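Local coordinates for replicative DNA helicase (Mycobacterium chimaera, PDB 6RIY), which is an intein of the Hedgehog/intein (HINT) fold that in its native form probably excises itself from a DnaB helicase precursor by protein splicing, at residues Y49-S54 with A77-G82; V58-A63 with R115-V120; V125-D128 with L133-A136. One frame throughout, in Å; residues are numbered along the deposited sequence.

Contact 1: Y49-S54 with A77-G82; sequences YEVEFS and AQLRSG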
loop_
_atom_site.group_PDB
_atom_site.type_symbol
_atom_site.label_atom_id
_atom_site.label_comp_id
_atom_site.label_asym_id
_atom_site.label_seq_id
_atom_site.Cartn_x
_atom_site.Cartn_y
_atom_site.Cartn_z
ATOM N N TYR A 49 5.671 -4.649 9.078
ATOM C CA TYR A 49 5.968 -5.829 8.286
ATOM C C TYR A 49 6.585 -5.432 6.955
ATOM O O TYR A 49 6.171 -4.451 6.336
ATOM C CB TYR A 49 4.695 -6.640 8.020
ATOM C CG TYR A 49 4.322 -7.544 9.158
ATOM C CD1 TYR A 49 3.901 -7.023 10.373
ATOM C CD2 TYR A 49 4.401 -8.918 9.024
ATOM C CE1 TYR A 49 3.573 -7.859 11.426
ATOM C CE2 TYR A 49 4.067 -9.760 10.065
ATOM C CZ TYR A 49 3.656 -9.225 11.262
ATOM O OH TYR A 49 3.323 -10.061 12.302
ATOM N N GLU A 50 7.557 -6.216 6.502
ATOM C CA GLU A 50 8.103 -6.081 5.159
ATOM C C GLU A 50 7.394 -7.076 4.239
ATOM O O GLU A 50 7.512 -8.288 4.426
ATOM C CB GLU A 50 9.607 -6.326 5.195
ATOM C CG GLU A 50 10.325 -6.186 3.887
ATOM C CD GLU A 50 11.824 -6.116 4.077
ATOM O OE1 GLU A 50 12.309 -5.107 4.626
ATOM O OE2 GLU A 50 12.520 -7.077 3.696
ATOM N N VAL A 51 6.657 -6.565 3.256
ATOM C CA VAL A 51 5.898 -7.394 2.327
ATOM C C VAL A 51 6.613 -7.371 0.983
ATOM O O VAL A 51 6.804 -6.304 0.391
ATOM C CB VAL A 51 4.447 -6.917 2.185
ATOM C CG1 VAL A 51 3.644 -7.943 1.384
ATOM C CG2 VAL A 51 3.834 -6.659 3.559
ATOM N N GLU A 52 7.007 -8.545 0.512
ATOM C CA GLU A 52 7.747 -8.707 -0.735
ATOM C C GLU A 52 6.845 -9.368 -1.763
ATOM O O GLU A 52 6.228 -10.403 -1.480
ATOM C CB GLU A 52 9.005 -9.545 -0.501
ATOM C CG GLU A 52 9.874 -9.729 -1.717
ATOM C CD GLU A 52 11.061 -10.629 -1.440
ATOM O OE1 GLU A 52 12.192 -10.230 -1.782
ATOM O OE2 GLU A 52 10.861 -11.732 -0.877
ATOM N N PHE A 53 6.770 -8.770 -2.948
ATOM C CA PHE A 53 5.907 -9.279 -4.008
ATOM C C PHE A 53 6.729 -9.952 -5.093
ATOM O O PHE A 53 7.946 -9.810 -5.160
ATOM C CB PHE A 53 5.059 -8.150 -4.580
ATOM C CG PHE A 53 4.162 -7.529 -3.558
ATOM C CD1 PHE A 53 2.924 -8.086 -3.279
ATOM C CD2 PHE A 53 4.567 -6.406 -2.864
ATOM C CE1 PHE A 53 2.085 -7.520 -2.325
ATOM C CE2 PHE A 53 3.740 -5.835 -1.894
ATOM C CZ PHE A 53 2.489 -6.400 -1.637
ATOM N N SER A 54 6.034 -10.701 -5.954
ATOM C CA SER A 54 6.713 -11.478 -6.982
ATOM C C SER A 54 7.331 -10.615 -8.076
ATOM O O SER A 54 8.130 -11.135 -8.863
ATOM C CB SER A 54 5.743 -12.479 -7.608
ATOM O OG SER A 54 4.593 -11.812 -8.095
ATOM N N ALA A 77 0.118 -8.753 8.491
ATOM C CA ALA A 77 0.492 -9.836 9.397
ATOM C C ALA A 77 -0.148 -11.168 9.027
ATOM O O ALA A 77 0.278 -12.206 9.541
ATOM C CB ALA A 77 0.113 -9.474 10.831
ATOM N N GLN A 78 -1.171 -11.166 8.180
ATOM C CA GLN A 78 -1.814 -12.406 7.773
ATOM C C GLN A 78 -1.410 -12.857 6.377
ATOM O O GLN A 78 -1.872 -13.911 5.936
ATOM C CB GLN A 78 -3.338 -12.267 7.849
ATOM N N LEU A 79 -0.567 -12.104 5.670
ATOM C CA LEU A 79 -0.223 -12.474 4.300
ATOM C C LEU A 79 0.635 -13.739 4.265
ATOM O O LEU A 79 1.499 -13.942 5.117
ATOM C CB LEU A 79 0.503 -11.328 3.614
ATOM C CG LEU A 79 -0.374 -10.123 3.255
ATOM C CD1 LEU A 79 0.483 -8.999 2.715
ATOM C CD2 LEU A 79 -1.449 -10.510 2.241
ATOM N N ARG A 80 0.398 -14.584 3.257
ATOM C CA ARG A 80 0.977 -15.923 3.186
ATOM C C ARG A 80 1.791 -16.085 1.909
ATOM O O ARG A 80 1.313 -15.751 0.816
ATOM C CB ARG A 80 -0.115 -16.998 3.241
ATOM C CG ARG A 80 -0.952 -16.993 4.506
ATOM C CD ARG A 80 -2.185 -17.860 4.340
ATOM N NE ARG A 80 -3.061 -17.369 3.277
ATOM C CZ ARG A 80 -4.055 -18.073 2.747
ATOM N NH1 ARG A 80 -4.308 -19.303 3.178
ATOM N NH2 ARG A 80 -4.803 -17.547 1.786
ATOM N N SER A 81 3.006 -16.616 2.054
ATOM C CA SER A 81 3.861 -16.893 0.904
ATOM C C SER A 81 3.153 -17.806 -0.084
ATOM O O SER A 81 2.616 -18.851 0.294
ATOM C CB SER A 81 5.167 -17.549 1.363
ATOM O OG SER A 81 5.906 -16.688 2.216
ATOM N N GLY A 82 3.152 -17.411 -1.349
ATOM C CA GLY A 82 2.557 -18.245 -2.396
ATOM C C GLY A 82 1.045 -18.320 -2.411
ATOM O O GLY A 82 0.427 -18.163 -3.468
#
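Ala-77 lies over one face of the Tyr-49 ring, and Val-51 meets Leu-79 two residues further along each segment. Both pairs are apolar, and together they pack strand 48-53 against the chain that follows strand 72-75.

The first pair is a CH-pi contact. Ala-77 CA stands 3.9 Å from the centroid of the Tyr-49 ring, and the line between them is 21° off the ring normal. The carbon is offset toward the rim on the CE2 side, where Tyr-49 CE2 to Ala-77 CA is 3.6 Å. The methyl reaches the far end of the ring, with Tyr-49 CZ to Ala-77 CB at 3.6 Å. Tyr-49 CG is anti to its own carbonyl carbon (chi1 -82°), and this carries the ring off the strand toward the 3-10 segment that ends at Gln-78.

The second pair is aliphatic. Val-51 CG1 touches Leu-79 CD1 at 3.6 Å, and CG2 of the same valine lies further from that methyl. The two side chains cross at about a right angle. Both residues are buried, whereas Ala-77 is exposed, so the contact runs from the surface into the core.

Here strand 48-53 of the HINT fold is packed by the loop between strands 72-75 and 85-87. Strand 48-53 lies between strands 58-62 and 107-117 in an antiparallel sheet. Tyr-49 also touches Arg-116 and Ala-63. Leu-79 packs on Trp-67 and Thr-69 of strand 66-69, and Ser-81 OG bonds to Glu-112 O, which ties the loop to strand 107-117.

Contact 2: V58-A63 with R115-V120; sequences VIVADA and RRVASV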
loop_
_atom_site.group_PDB
_atom_site.type_symbol
_atom_site.label_atom_id
_atom_site.label_comp_id
_atom_site.label_asym_id
_atom_site.label_seq_id
_atom_site.Cartn_x
_atom_site.Cartn_y
_atom_site.Cartn_z
ATOM N N VAL A 58 9.040 -4.307 -2.738
ATOM C CA VAL A 58 9.062 -4.524 -1.299
ATOM C C VAL A 58 8.472 -3.285 -0.637
ATOM O O VAL A 58 8.967 -2.172 -0.848
ATOM C CB VAL A 58 10.483 -4.791 -0.782
ATOM C CG1 VAL A 58 10.511 -4.759 0.740
ATOM C CG2 VAL A 58 10.989 -6.127 -1.317
ATOM N N ILE A 59 7.416 -3.476 0.149
ATOM C CA ILE A 59 6.750 -2.394 0.862
ATOM C C ILE A 59 6.763 -2.717 2.350
ATOM O O ILE A 59 6.416 -3.831 2.749
ATOM C CB ILE A 59 5.306 -2.199 0.368
ATOM C CG1 ILE A 59 5.304 -1.787 -1.098
ATOM C CG2 ILE A 59 4.574 -1.134 1.222
ATOM C CD1 ILE A 59 3.929 -1.783 -1.692
ATOM N N VAL A 60 7.138 -1.740 3.164
ATOM C CA VAL A 60 7.062 -1.858 4.612
ATOM C C VAL A 60 5.788 -1.171 5.074
ATOM O O VAL A 60 5.527 -0.010 4.721
ATOM C CB VAL A 60 8.308 -1.262 5.278
ATOM C CG1 VAL A 60 8.142 -1.201 6.780
ATOM C CG2 VAL A 60 9.527 -2.097 4.888
ATOM N N ALA A 61 4.972 -1.903 5.820
ATOM C CA ALA A 61 3.659 -1.421 6.202
ATOM C C ALA A 61 3.393 -1.844 7.631
ATOM O O ALA A 61 3.988 -2.801 8.137
ATOM C CB ALA A 61 2.562 -1.963 5.277
ATOM N N ASP A 62 2.477 -1.138 8.289
ATOM C CA ASP A 62 2.190 -1.570 9.641
ATOM C C ASP A 62 1.412 -2.884 9.609
ATOM O O ASP A 62 0.900 -3.325 8.567
ATOM C CB ASP A 62 1.467 -0.475 10.432
ATOM C CG ASP A 62 0.000 -0.409 10.143
ATOM O OD1 ASP A 62 -0.402 -0.642 8.987
ATOM O OD2 ASP A 62 -0.758 -0.103 11.086
ATOM N N ALA A 63 1.400 -3.553 10.760
ATOM C CA ALA A 63 0.868 -4.911 10.813
ATOM C C ALA A 63 -0.587 -4.978 10.375
ATOM O O ALA A 63 -1.021 -6.006 9.833
ATOM C CB ALA A 63 1.015 -5.466 12.231
ATOM N N ARG A 115 7.164 -10.424 6.566
ATOM C CA ARG A 115 7.946 -10.715 7.753
ATOM C C ARG A 115 7.970 -9.487 8.647
ATOM O O ARG A 115 8.082 -8.363 8.159
ATOM C CB ARG A 115 9.376 -11.129 7.387
ATOM N N ARG A 116 7.861 -9.714 9.953
ATOM C CA ARG A 116 7.997 -8.625 10.907
ATOM C C ARG A 116 9.401 -8.040 10.819
ATOM O O ARG A 116 10.388 -8.779 10.763
ATOM C CB ARG A 116 7.717 -9.139 12.317
ATOM C CG ARG A 116 7.858 -8.105 13.401
ATOM C CD ARG A 116 6.622 -7.239 13.497
ATOM N NE ARG A 116 6.704 -6.326 14.633
ATOM C CZ ARG A 116 6.368 -6.643 15.880
ATOM N NH1 ARG A 116 5.914 -7.858 16.166
ATOM N NH2 ARG A 116 6.482 -5.739 16.844
ATOM N N VAL A 117 9.489 -6.710 10.784
ATOM C CA VAL A 117 10.764 -6.009 10.773
ATOM C C VAL A 117 10.726 -4.920 11.841
ATOM O O VAL A 117 9.716 -4.720 12.511
ATOM C CB VAL A 117 11.097 -5.418 9.388
ATOM C CG1 VAL A 117 11.347 -6.545 8.394
ATOM C CG2 VAL A 117 9.974 -4.485 8.908
ATOM N N ALA A 118 11.857 -4.235 12.013
ATOM C CA ALA A 118 11.917 -3.112 12.939
ATOM C C ALA A 118 10.891 -2.043 12.576
ATOM O O ALA A 118 10.623 -1.786 11.402
ATOM C CB ALA A 118 13.318 -2.505 12.942
ATOM N N SER A 119 10.332 -1.405 13.599
ATOM C CA SER A 119 9.388 -0.314 13.382
ATOM C C SER A 119 10.033 0.858 12.643
ATOM O O SER A 119 11.139 1.287 12.972
ATOM C CB SER A 119 8.845 0.177 14.729
ATOM O OG SER A 119 7.869 1.193 14.551
ATOM N N VAL A 120 9.317 1.396 11.661
ATOM C CA VAL A 120 9.688 2.669 11.042
ATOM C C VAL A 120 8.469 3.577 11.078
ATOM O O VAL A 120 7.329 3.100 11.204
ATOM C CB VAL A 120 10.190 2.479 9.590
ATOM C CG1 VAL A 120 11.437 1.610 9.562
ATOM C CG2 VAL A 120 9.092 1.910 8.718
#
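Val-60 meets Val-120 and, more loosely, Val-117. The contact is wholly aliphatic, and a single methyl, Val-60 CG1, makes both approaches.

The closer approach is Val-60 CG1 to Val-120 CG2, at 3.8 Å. The two side chains cross at about a right angle. Val-60 CG1 is anti to the backbone N (chi1 172°), and this turns it to the side where the other segment passes. The second approach, Val-60 CG1 to Val-117 CG2, is longer, at 4.3 Å, and looser. Val-117 and Val-120 both direct their CB toward Val-60, while Ala-118 and Ser-119 between them turn away. The chain from Val-117 to Val-120 thus bends round the methyl of Val-60.

Val-60 is buried, whereas its two partners are partly exposed. The contact lies at the margin of the HINT core, with Val-60 on the buried side.

Strands 58-62 and 107-117 belong to the same antiparallel sheet but are not neighbours in it, since strand 48-53 lies between them. Strand 58-62 also has backbone hydrogen bonds to the N-terminal end of the chain, among them Val-60 with Ala-3 of strand 2-3. Val-60 and Val-120 both pack on Ala-3 as well.

Contact 3: V125-D128 with L133-A136; sequences VEVD and LYLA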
loop_
_atom_site.group_PDB
_atom_site.type_symbol
_atom_site.label_atom_id
_atom_site.label_comp_id
_atom_site.label_asym_id
_atom_site.label_seq_id
_atom_site.Cartn_x
_atom_site.Cartn_y
_atom_site.Cartn_z
ATOM N N VAL A 125 -3.346 7.269 4.366
ATOM C CA VAL A 125 -4.102 8.193 3.531
ATOM C C VAL A 125 -5.499 7.616 3.339
ATOM O O VAL A 125 -5.718 6.405 3.432
ATOM C CB VAL A 125 -3.431 8.433 2.160
ATOM C CG1 VAL A 125 -2.040 9.022 2.334
ATOM C CG2 VAL A 125 -3.362 7.121 1.365
ATOM N N GLU A 126 -6.450 8.497 3.059
ATOM C CA GLU A 126 -7.734 8.086 2.514
ATOM C C GLU A 126 -7.880 8.691 1.125
ATOM O O GLU A 126 -7.440 9.815 0.883
ATOM C CB GLU A 126 -8.884 8.511 3.424
ATOM C CG GLU A 126 -8.681 8.094 4.876
ATOM C CD GLU A 126 -9.880 8.376 5.760
ATOM O OE1 GLU A 126 -11.022 8.127 5.318
ATOM O OE2 GLU A 126 -9.682 8.845 6.902
ATOM N N VAL A 127 -8.490 7.949 0.204
ATOM C CA VAL A 127 -8.597 8.400 -1.177
ATOM C C VAL A 127 -10.057 8.379 -1.607
ATOM O O VAL A 127 -10.909 7.763 -0.968
ATOM C CB VAL A 127 -7.728 7.554 -2.127
ATOM C CG1 VAL A 127 -6.243 7.796 -1.812
ATOM C CG2 VAL A 127 -8.081 6.087 -1.976
ATOM N N ASP A 128 -10.344 9.083 -2.703
ATOM C CA ASP A 128 -11.723 9.388 -3.063
ATOM C C ASP A 128 -12.325 8.384 -4.042
ATOM O O ASP A 128 -13.319 8.694 -4.702
ATOM C CB ASP A 128 -11.824 10.813 -3.611
ATOM C CG ASP A 128 -11.336 10.944 -5.040
ATOM O OD1 ASP A 128 -10.619 10.049 -5.540
ATOM O OD2 ASP A 128 -11.680 11.965 -5.668
ATOM N N LEU A 133 -8.769 2.079 -2.886
ATOM C CA LEU A 133 -7.518 1.489 -3.345
ATOM C C LEU A 133 -6.597 2.542 -3.943
ATOM O O LEU A 133 -7.053 3.493 -4.581
ATOM C CB LEU A 133 -7.781 0.402 -4.399
ATOM C CG LEU A 133 -8.434 -0.863 -3.864
ATOM C CD1 LEU A 133 -8.821 -1.773 -5.024
ATOM C CD2 LEU A 133 -7.496 -1.585 -2.907
ATOM N N TYR A 134 -5.289 2.340 -3.774
ATOM C CA TYR A 134 -4.302 3.157 -4.465
ATOM C C TYR A 134 -3.085 2.287 -4.742
ATOM O O TYR A 134 -2.913 1.229 -4.135
ATOM C CB TYR A 134 -3.924 4.433 -3.680
ATOM C CG TYR A 134 -3.219 4.246 -2.341
ATOM C CD1 TYR A 134 -3.948 4.017 -1.182
ATOM C CD2 TYR A 134 -1.825 4.317 -2.232
ATOM C CE1 TYR A 134 -3.326 3.852 0.036
ATOM C CE2 TYR A 134 -1.193 4.152 -1.012
ATOM C CZ TYR A 134 -1.952 3.923 0.122
ATOM O OH TYR A 134 -1.355 3.763 1.355
ATOM N N LEU A 135 -2.242 2.733 -5.677
ATOM C CA LEU A 135 -1.060 1.957 -6.055
ATOM C C LEU A 135 0.145 2.373 -5.223
ATOM O O LEU A 135 0.334 3.558 -4.946
ATOM C CB LEU A 135 -0.732 2.148 -7.534
ATOM C CG LEU A 135 -1.888 1.874 -8.494
ATOM C CD1 LEU A 135 -1.411 1.988 -9.945
ATOM C CD2 LEU A 135 -2.445 0.477 -8.197
ATOM N N ALA A 136 0.980 1.399 -4.854
ATOM C CA ALA A 136 2.121 1.693 -3.990
ATOM C C ALA A 136 3.340 0.882 -4.393
ATOM O O ALA A 136 3.225 -0.247 -4.876
ATOM C CB ALA A 136 1.799 1.400 -2.523
HETATM O O HOH W 1 -3.039 3.924 3.840
#
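Tyr-134 OH is linked to the backbone of Val-125 by one water. The water lies 3.0 Å from Tyr-134 OH, in the plane of the ring and at its edge. It also accepts a weak bond from Val-125 N at 3.4 Å. In the HINT fold this bridge spans two strands that are not paired with each other. Strand 122-127 belongs to a four-stranded antiparallel sheet, and strand 133-136 forms a hairpin with strand 141-144. The axes of the two short segments come within 7.8 Å, and their directions differ by 124°.

Side chains fill the gap between the strands, and all four touching residues are buried. Tyr-134 has CG between the backbone N and the carbonyl carbon (chi1 65°), and this swings the ring across toward strand 122-127. Val-125 CG2 comes to the ring obliquely and is 3.5 Å from Tyr-134 CE1. Thus Val-125 meets the tyrosine twice, through its methyl and, weakly, by way of the water, through its amide. Val-127 CG1 also approaches obliquely but is a looser neighbour, 4.5 Å from Tyr-134 CD1.

Around the pair, Met-17 packs on both Val-125 and Tyr-134, and Leu-8 touches the tyrosine as well. Val-125 shares a backbone hydrogen bond with Ala-146, an alanine of the engineered C-terminal end, consistent with a place near the C-terminal splice junction of the native intein.

Leu-133 takes part through its backbone, since its CB points away from Val-127. Its carbonyl oxygen accepts a hydrogen bond from Asn-129 ND2, and Val-127 CG2 rests 3.8 Å from Leu-133 O.

Contacts 1 and 2 are joined in one sheet, with centres 10 Å apart. Tyr-49 N lies 2.7 Å from Ala-61 O, and Glu-50 N lies 2.8 Å from Arg-115 O, both probable hydrogen bonds. Contact 3 is on the opposite side of the chain's centre, about 19 Å from contact 1 and 18 Å from contact 2 between centres. It meets contact 2 at one point, where Ile-59 CD1 packs against Ala-136 O at 3.6 Å. Asp-62, in a segment of contact 2, bonds to Ala-1, while contact 3 lies by the engineered C-terminal end. Contacts 2 and 3 thus reach the two chain ends, where an intein's splice junctions would lie.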